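Local coordinates for streptokinase domain B (Streptococcus dysgalactiae subsp. equisimilis, PDB 1QQR), which probably takes part, as one domain of streptokinase, in the non-proteolytic activation of plasminogen, a step in fibrinolysis, at residues A51-I56 and Y64-R69; R103-K106 and N111-I114. All blocks are in the same frame, centred on the assembly; numbering follows the deposited sequence.

Contact 1 of 2, residues A51-I56 and Y64-R69; sequences AQAQSI and YTIYER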
ATOM      1  N   ALA A  51       8.118   6.215  -5.118  1.00 30.86           N
ATOM      2  CA  ALA A  51       8.217   6.249  -6.569  1.00 34.80           C
ATOM      3  C   ALA A  51       6.915   5.740  -7.161  1.00 41.30           C
ATOM      4  O   ALA A  51       6.409   6.292  -8.142  1.00 45.18           O
ATOM      5  CB  ALA A  51       9.415   5.410  -7.068  1.00 29.32           C
ATOM      6  N   GLN A  52       6.373   4.685  -6.560  1.00 39.69           N
ATOM      7  CA  GLN A  52       5.112   4.118  -7.018  1.00 36.79           C
ATOM      8  C   GLN A  52       3.974   5.132  -6.879  1.00 33.55           C
ATOM      9  O   GLN A  52       3.186   5.336  -7.798  1.00 36.13           O
ATOM     10  CB  GLN A  52       4.757   2.875  -6.192  1.00 38.99           C
ATOM     11  CG  GLN A  52       5.125   1.570  -6.832  1.00 46.77           C
ATOM     12  CD  GLN A  52       4.581   1.452  -8.242  1.00 55.17           C
ATOM     13  OE1 GLN A  52       3.381   1.674  -8.502  1.00 46.73           O
ATOM     14  NE2 GLN A  52       5.464   1.107  -9.168  1.00 42.18           N
ATOM     15  N   ALA A  53       3.881   5.761  -5.713  1.00 30.00           N
ATOM     16  CA  ALA A  53       2.806   6.708  -5.487  1.00 27.76           C
ATOM     17  C   ALA A  53       2.925   7.918  -6.439  1.00 30.25           C
ATOM     18  O   ALA A  53       1.940   8.344  -7.036  1.00 32.40           O
ATOM     19  CB  ALA A  53       2.812   7.165  -4.013  1.00 20.02           C
ATOM     20  N   GLN A  54       4.132   8.452  -6.595  1.00 31.08           N
ATOM     21  CA  GLN A  54       4.335   9.602  -7.464  1.00 29.80           C
ATOM     22  C   GLN A  54       3.906   9.240  -8.882  1.00 39.23           C
ATOM     23  O   GLN A  54       3.231  10.018  -9.544  1.00 39.26           O
ATOM     24  CB  GLN A  54       5.810  10.052  -7.428  1.00 35.59           C
ATOM     25  CG  GLN A  54       6.153  11.333  -8.240  1.00 34.47           C
ATOM     26  CD  GLN A  54       5.293  12.561  -7.850  1.00 51.36           C
ATOM     27  OE1 GLN A  54       5.356  13.051  -6.713  1.00 41.73           O
ATOM     28  NE2 GLN A  54       4.490  13.056  -8.802  1.00 40.09           N
ATOM     29  N   SER A  55       4.252   8.046  -9.350  1.00 38.47           N
ATOM     30  CA  SER A  55       3.868   7.698 -10.709  1.00 36.22           C
ATOM     31  C   SER A  55       2.350   7.539 -10.824  1.00 39.52           C
ATOM     32  O   SER A  55       1.746   7.960 -11.818  1.00 38.66           O
ATOM     33  CB  SER A  55       4.618   6.442 -11.191  1.00 38.91           C
ATOM     34  OG  SER A  55       3.915   5.236 -10.941  1.00 45.95           O
ATOM     35  N   ILE A  56       1.716   6.957  -9.813  1.00 38.99           N
ATOM     36  CA  ILE A  56       0.266   6.814  -9.866  1.00 37.56           C
ATOM     37  C   ILE A  56      -0.372   8.205  -9.835  1.00 40.84           C
ATOM     38  O   ILE A  56      -1.334   8.470 -10.562  1.00 38.53           O
ATOM     39  CB  ILE A  56      -0.240   5.989  -8.694  1.00 40.90           C
ATOM     40  CG1 ILE A  56       0.122   4.521  -8.933  1.00 39.35           C
ATOM     41  CG2 ILE A  56      -1.732   6.201  -8.511  1.00 37.81           C
ATOM     42  CD1 ILE A  56      -0.250   3.603  -7.820  1.00 38.19           C
ATOM     43  N   TYR A  64      -0.180  17.681  -9.881  1.00 48.85           N
ATOM     44  CA  TYR A  64       0.016  17.558  -8.438  1.00 44.90           C
ATOM     45  C   TYR A  64       1.300  16.809  -8.146  1.00 41.74           C
ATOM     46  O   TYR A  64       1.815  16.107  -9.006  1.00 43.97           O
ATOM     47  CB  TYR A  64      -1.142  16.802  -7.784  1.00 44.32           C
ATOM     48  CG  TYR A  64      -2.392  17.617  -7.558  1.00 45.76           C
ATOM     49  CD1 TYR A  64      -3.273  17.889  -8.600  1.00 42.39           C
ATOM     50  CD2 TYR A  64      -2.689  18.125  -6.298  1.00 48.77           C
ATOM     51  CE1 TYR A  64      -4.422  18.648  -8.391  1.00 43.36           C
ATOM     52  CE2 TYR A  64      -3.836  18.891  -6.077  1.00 42.71           C
ATOM     53  CZ  TYR A  64      -4.696  19.145  -7.125  1.00 47.30           C
ATOM     54  OH  TYR A  64      -5.838  19.881  -6.902  1.00 50.35           O
ATOM     55  N   THR A  65       1.813  16.963  -6.930  1.00 42.56           N
ATOM     56  CA  THR A  65       3.029  16.276  -6.505  1.00 37.51           C
ATOM     57  C   THR A  65       2.866  15.839  -5.056  1.00 36.00           C
ATOM     58  O   THR A  65       2.052  16.402  -4.331  1.00 39.70           O
ATOM     59  CB  THR A  65       4.280  17.187  -6.575  1.00 37.48           C
ATOM     60  OG1 THR A  65       5.395  16.519  -5.948  1.00 52.30           O
ATOM     61  CG2 THR A  65       4.042  18.486  -5.847  1.00 38.97           C
ATOM     62  N   ILE A  66       3.636  14.833  -4.649  1.00 33.02           N
ATOM     63  CA  ILE A  66       3.603  14.338  -3.286  1.00 33.83           C
ATOM     64  C   ILE A  66       4.146  15.461  -2.429  1.00 35.91           C
ATOM     65  O   ILE A  66       5.159  16.067  -2.759  1.00 39.12           O
ATOM     66  CB  ILE A  66       4.561  13.148  -3.047  1.00 34.26           C
ATOM     67  CG1 ILE A  66       4.188  11.959  -3.920  1.00 43.56           C
ATOM     68  CG2 ILE A  66       4.552  12.775  -1.569  1.00 27.55           C
ATOM     69  CD1 ILE A  66       2.905  11.331  -3.575  1.00 47.47           C
ATOM     70  N   TYR A  67       3.476  15.737  -1.324  1.00 36.91           N
ATOM     71  CA  TYR A  67       3.941  16.762  -0.426  1.00 30.51           C
ATOM     72  C   TYR A  67       4.533  15.961   0.709  1.00 35.80           C
ATOM     73  O   TYR A  67       5.706  16.093   1.014  1.00 39.32           O
ATOM     74  CB  TYR A  67       2.801  17.661   0.077  1.00 33.38           C
ATOM     75  CG  TYR A  67       3.334  18.624   1.103  1.00 43.46           C
ATOM     76  CD1 TYR A  67       4.376  19.495   0.777  1.00 41.73           C
ATOM     77  CD2 TYR A  67       2.916  18.565   2.428  1.00 44.51           C
ATOM     78  CE1 TYR A  67       4.997  20.268   1.749  1.00 52.93           C
ATOM     79  CE2 TYR A  67       3.533  19.334   3.412  1.00 53.42           C
ATOM     80  CZ  TYR A  67       4.578  20.180   3.066  1.00 54.94           C
ATOM     81  OH  TYR A  67       5.229  20.912   4.035  1.00 59.44           O
ATOM     82  N   GLU A  68       3.721  15.120   1.340  1.00 33.42           N
ATOM     83  CA  GLU A  68       4.258  14.294   2.388  1.00 38.08           C
ATOM     84  C   GLU A  68       3.406  13.072   2.697  1.00 34.67           C
ATOM     85  O   GLU A  68       2.195  13.064   2.483  1.00 35.10           O
ATOM     86  CB  GLU A  68       4.514  15.122   3.656  1.00 42.49           C
ATOM     87  CG  GLU A  68       3.296  15.496   4.463  1.00 57.21           C
ATOM     88  CD  GLU A  68       3.680  16.179   5.777  1.00 67.26           C
ATOM     89  OE1 GLU A  68       2.951  15.988   6.776  1.00 67.47           O
ATOM     90  OE2 GLU A  68       4.704  16.904   5.805  1.00 64.77           O
ATOM     91  N   ARG A  69       4.072  12.043   3.200  1.00 26.81           N
ATOM     92  CA  ARG A  69       3.437  10.791   3.551  1.00 32.27           C
ATOM     93  C   ARG A  69       2.700  10.931   4.882  1.00 35.37           C
ATOM     94  O   ARG A  69       3.205  11.534   5.816  1.00 40.40           O
ATOM     95  CB  ARG A  69       4.498   9.676   3.646  1.00 25.39           C
ATOM     96  CG  ARG A  69       3.907   8.322   4.061  1.00 35.13           C
ATOM     97  CD  ARG A  69       4.990   7.262   4.235  1.00 36.14           C
ATOM     98  NE  ARG A  69       5.441   6.758   2.941  1.00 43.53           N
ATOM     99  CZ  ARG A  69       6.617   7.027   2.384  1.00 45.17           C
ATOM    100  NH1 ARG A  69       7.500   7.810   3.000  1.00 47.11           N
ATOM    101  NH2 ARG A  69       6.910   6.503   1.205  1.00 39.54           N
TER
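Gln54 reaches out from the helix and hands its amide oxygen to the backbone of the strand. The hydrogen bond from Ile66 N to Gln54 OE1 is 3.2 Å long and nearly straight, 167° at the hydrogen. It arrives in the plane of the amide, on a lone pair of the oxygen. Gln54 gets there by setting CG anti to its backbone N (chi1 -176°) and then bending at chi2, which swings the amide across to the strand. A single side-chain acceptor thus serves a strand N-H. Thr65 turns its hydroxyl onto its own strand instead, where OG1 donates to Ile66 O at 3.2 Å, from a position tilted out of the carbonyl plane.

Helix 46-60 packs here against the sheet, on the face built by strands 8-18, 64-76 and 111-128, in the beta-grasp fold of the staphylokinase/streptokinase family, a single helix laid across a mixed sheet. The chain leaves the helix and returns as strand 64-76 after a short loop, running roughly antiparallel to it: the axes of 51-56 and 64-69 make 145° and come within 8.3 Å. Beyond Ile66 the strand makes a classic beta bulge, where Tyr67 and Glu68 lie opposite Tyr125 of strand 111-128.

The apolar part is small. Ile66 CD1 meets Ala53 CB at 4.2 Å, while the flank of the same isoleucine, at CG1, lies 3.2 Å from Gln54 OE1, as the two side chains run alongside one another, pointing opposite ways. Tyr124 touches both Ala53 and Ile66; Tyr12 also packs on Ala53, and Phe16 on Ile66.

Contact 2 of 2, residues R103-K106 and N111-I114; sequences RINK and NEEI
Arg103 and Glu112 face each other across the hairpin, joined by backbone and side chain alike. Their backbones form an antiparallel hydrogen-bonded pair, with Arg103 N to Glu112 O at 3.0 Å and Glu112 N to Arg103 O at 2.9 Å. Both side chains start with CG wedged between the backbone N and the carbonyl carbon (chi1 56° and 54°), and both then run extended. That shared choice brings Arg103 CG to 3.6 Å from Glu112 CG and carries the charged ends on together. The salt bridge is long, Arg103 NE to Glu112 OE1 at 3.4 Å. The carboxylate sits at the edge of the guanidinium with the two planes turned 75° apart, so it is far from a coplanar two-pronged pairing. Ile114 crosses the arginine at about a right angle, its CG2 over the centre of one guanidinium face, 3.8 Å from Arg103 CZ. On the opposite face of the sheet, Ile104 and Asn111 run alongside each other in the same direction, a non-hydrogen-bonded pair with Ile104 CG1 3.7 Å from Asn111 OD1. Strand 102-104 pairs in this way with the start of strand 111-128; Ile114 makes a backbone hydrogen bond with Ala101, and Glu113 a salt bridge to Lys6.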
ATOM      1  N   ARG A 103      -7.942 -22.561   1.067  1.00 37.47           N
ATOM      2  CA  ARG A 103      -9.378 -22.524   1.298  1.00 42.42           C
ATOM      3  C   ARG A 103      -9.853 -23.978   1.264  1.00 43.11           C
ATOM      4  O   ARG A 103      -9.126 -24.881   0.857  1.00 41.86           O
ATOM      5  CB  ARG A 103     -10.099 -21.708   0.221  1.00 40.60           C
ATOM      6  CG  ARG A 103      -9.855 -22.164  -1.181  1.00 45.49           C
ATOM      7  CD  ARG A 103     -10.892 -21.564  -2.121  1.00 58.24           C
ATOM      8  NE  ARG A 103     -10.493 -21.727  -3.518  1.00 70.88           N
ATOM      9  CZ  ARG A 103     -10.091 -20.732  -4.305  1.00 75.55           C
ATOM     10  NH1 ARG A 103     -10.043 -19.488  -3.836  1.00 75.46           N
ATOM     11  NH2 ARG A 103      -9.708 -20.984  -5.553  1.00 74.36           N
ATOM     12  N   ILE A 104     -11.078 -24.202   1.696  1.00 42.18           N
ATOM     13  CA  ILE A 104     -11.636 -25.535   1.710  1.00 45.58           C
ATOM     14  C   ILE A 104     -12.490 -25.766   0.468  1.00 47.16           C
ATOM     15  O   ILE A 104     -13.358 -24.969   0.151  1.00 47.90           O
ATOM     16  CB  ILE A 104     -12.433 -25.732   2.994  1.00 42.56           C
ATOM     17  CG1 ILE A 104     -11.438 -25.727   4.165  1.00 46.55           C
ATOM     18  CG2 ILE A 104     -13.262 -27.012   2.921  1.00 42.61           C
ATOM     19  CD1 ILE A 104     -12.049 -25.956   5.543  1.00 54.51           C
ATOM     20  N   ASN A 105     -12.202 -26.843  -0.263  1.00 55.45           N
ATOM     21  CA  ASN A 105     -12.956 -27.162  -1.477  1.00 57.73           C
ATOM     22  C   ASN A 105     -14.368 -27.453  -1.032  1.00 60.09           C
ATOM     23  O   ASN A 105     -14.585 -28.338  -0.199  1.00 55.36           O
ATOM     24  CB  ASN A 105     -12.399 -28.408  -2.171  1.00 56.54           C
ATOM     25  CG  ASN A 105     -13.161 -28.757  -3.452  1.00 60.83           C
ATOM     26  OD1 ASN A 105     -12.746 -28.400  -4.553  1.00 60.98           O
ATOM     27  ND2 ASN A 105     -14.287 -29.443  -3.305  1.00 60.31           N
ATOM     28  N   LYS A 106     -15.323 -26.713  -1.582  1.00 64.28           N
ATOM     29  CA  LYS A 106     -16.722 -26.901  -1.224  1.00 72.63           C
ATOM     30  C   LYS A 106     -17.182 -28.346  -1.447  1.00 72.14           C
ATOM     31  O   LYS A 106     -17.705 -28.994  -0.534  1.00 72.54           O
ATOM     32  CB  LYS A 106     -17.596 -25.929  -2.025  1.00 78.58           C
ATOM     33  CG  LYS A 106     -17.304 -24.456  -1.738  1.00 83.66           C
ATOM     34  CD  LYS A 106     -18.350 -23.539  -2.379  1.00 90.90           C
ATOM     35  CE  LYS A 106     -18.146 -22.078  -1.974  1.00 91.52           C
ATOM     36  NZ  LYS A 106     -19.149 -21.171  -2.604  1.00 93.42           N
ATOM     37  N   ASN A 111      -8.440 -29.425   1.397  1.00 33.59           N
ATOM     38  CA  ASN A 111      -7.758 -28.145   1.303  1.00 31.92           C
ATOM     39  C   ASN A 111      -7.069 -27.845  -0.025  1.00 37.33           C
ATOM     40  O   ASN A 111      -6.352 -28.697  -0.565  1.00 39.28           O
ATOM     41  CB  ASN A 111      -6.707 -28.034   2.404  1.00 36.31           C
ATOM     42  CG  ASN A 111      -7.278 -28.259   3.777  1.00 35.42           C
ATOM     43  OD1 ASN A 111      -8.457 -27.997   4.022  1.00 42.66           O
ATOM     44  ND2 ASN A 111      -6.446 -28.726   4.689  1.00 34.84           N
ATOM     45  N   GLU A 112      -7.273 -26.632  -0.544  1.00 36.01           N
ATOM     46  CA  GLU A 112      -6.595 -26.203  -1.764  1.00 35.85           C
ATOM     47  C   GLU A 112      -5.855 -24.888  -1.521  1.00 39.11           C
ATOM     48  O   GLU A 112      -6.445 -23.874  -1.151  1.00 36.59           O
ATOM     49  CB  GLU A 112      -7.555 -26.071  -2.938  1.00 38.92           C
ATOM     50  CG  GLU A 112      -8.743 -25.202  -2.710  1.00 61.33           C
ATOM     51  CD  GLU A 112      -9.394 -24.843  -4.023  1.00 65.19           C
ATOM     52  OE1 GLU A 112      -8.681 -24.275  -4.886  1.00 68.06           O
ATOM     53  OE2 GLU A 112     -10.601 -25.133  -4.191  1.00 69.17           O
ATOM     54  N   GLU A 113      -4.543 -24.926  -1.719  1.00 38.02           N
ATOM     55  CA  GLU A 113      -3.703 -23.774  -1.484  1.00 38.81           C
ATOM     56  C   GLU A 113      -3.942 -22.656  -2.471  1.00 39.82           C
ATOM     57  O   GLU A 113      -4.270 -22.883  -3.632  1.00 36.68           O
ATOM     58  CB  GLU A 113      -2.233 -24.184  -1.504  1.00 37.75           C
ATOM     59  CG  GLU A 113      -1.882 -25.211  -0.430  1.00 36.34           C
ATOM     60  CD  GLU A 113      -0.428 -25.638  -0.497  1.00 37.51           C
ATOM     61  OE1 GLU A 113       0.152 -25.620  -1.607  1.00 36.70           O
ATOM     62  OE2 GLU A 113       0.136 -25.996   0.556  1.00 37.42           O
ATOM     63  N   ILE A 114      -3.812 -21.435  -1.977  1.00 40.65           N
ATOM     64  CA  ILE A 114      -3.985 -20.265  -2.819  1.00 37.10           C
ATOM     65  C   ILE A 114      -2.907 -19.280  -2.446  1.00 35.61           C
ATOM     66  O   ILE A 114      -2.197 -19.451  -1.432  1.00 32.44           O
ATOM     67  CB  ILE A 114      -5.365 -19.618  -2.646  1.00 43.45           C
ATOM     68  CG1 ILE A 114      -5.674 -19.399  -1.163  1.00 43.07           C
ATOM     69  CG2 ILE A 114      -6.423 -20.484  -3.314  1.00 37.49           C
ATOM     70  CD1 ILE A 114      -6.881 -18.490  -0.947  1.00 36.19           C
TER

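Strand 111-128 links the two contacts: contact 2 lies on its start, and one half of contact 1 on its neighbour in the sheet, strand 64-76, which runs antiparallel beside its later part. The contacts themselves lie on opposite sides of the chain's centre, with their own centres 38 Å apart and nearest atoms about 23 Å apart. Both segments of contact 1 come earlier in the chain than those of contact 2. They differ in setting: contact 1 is partly buried, where the helix packs on the sheet, whereas contact 2 is a surface hairpin whose centre lies about 27 Å from the centre of the chain.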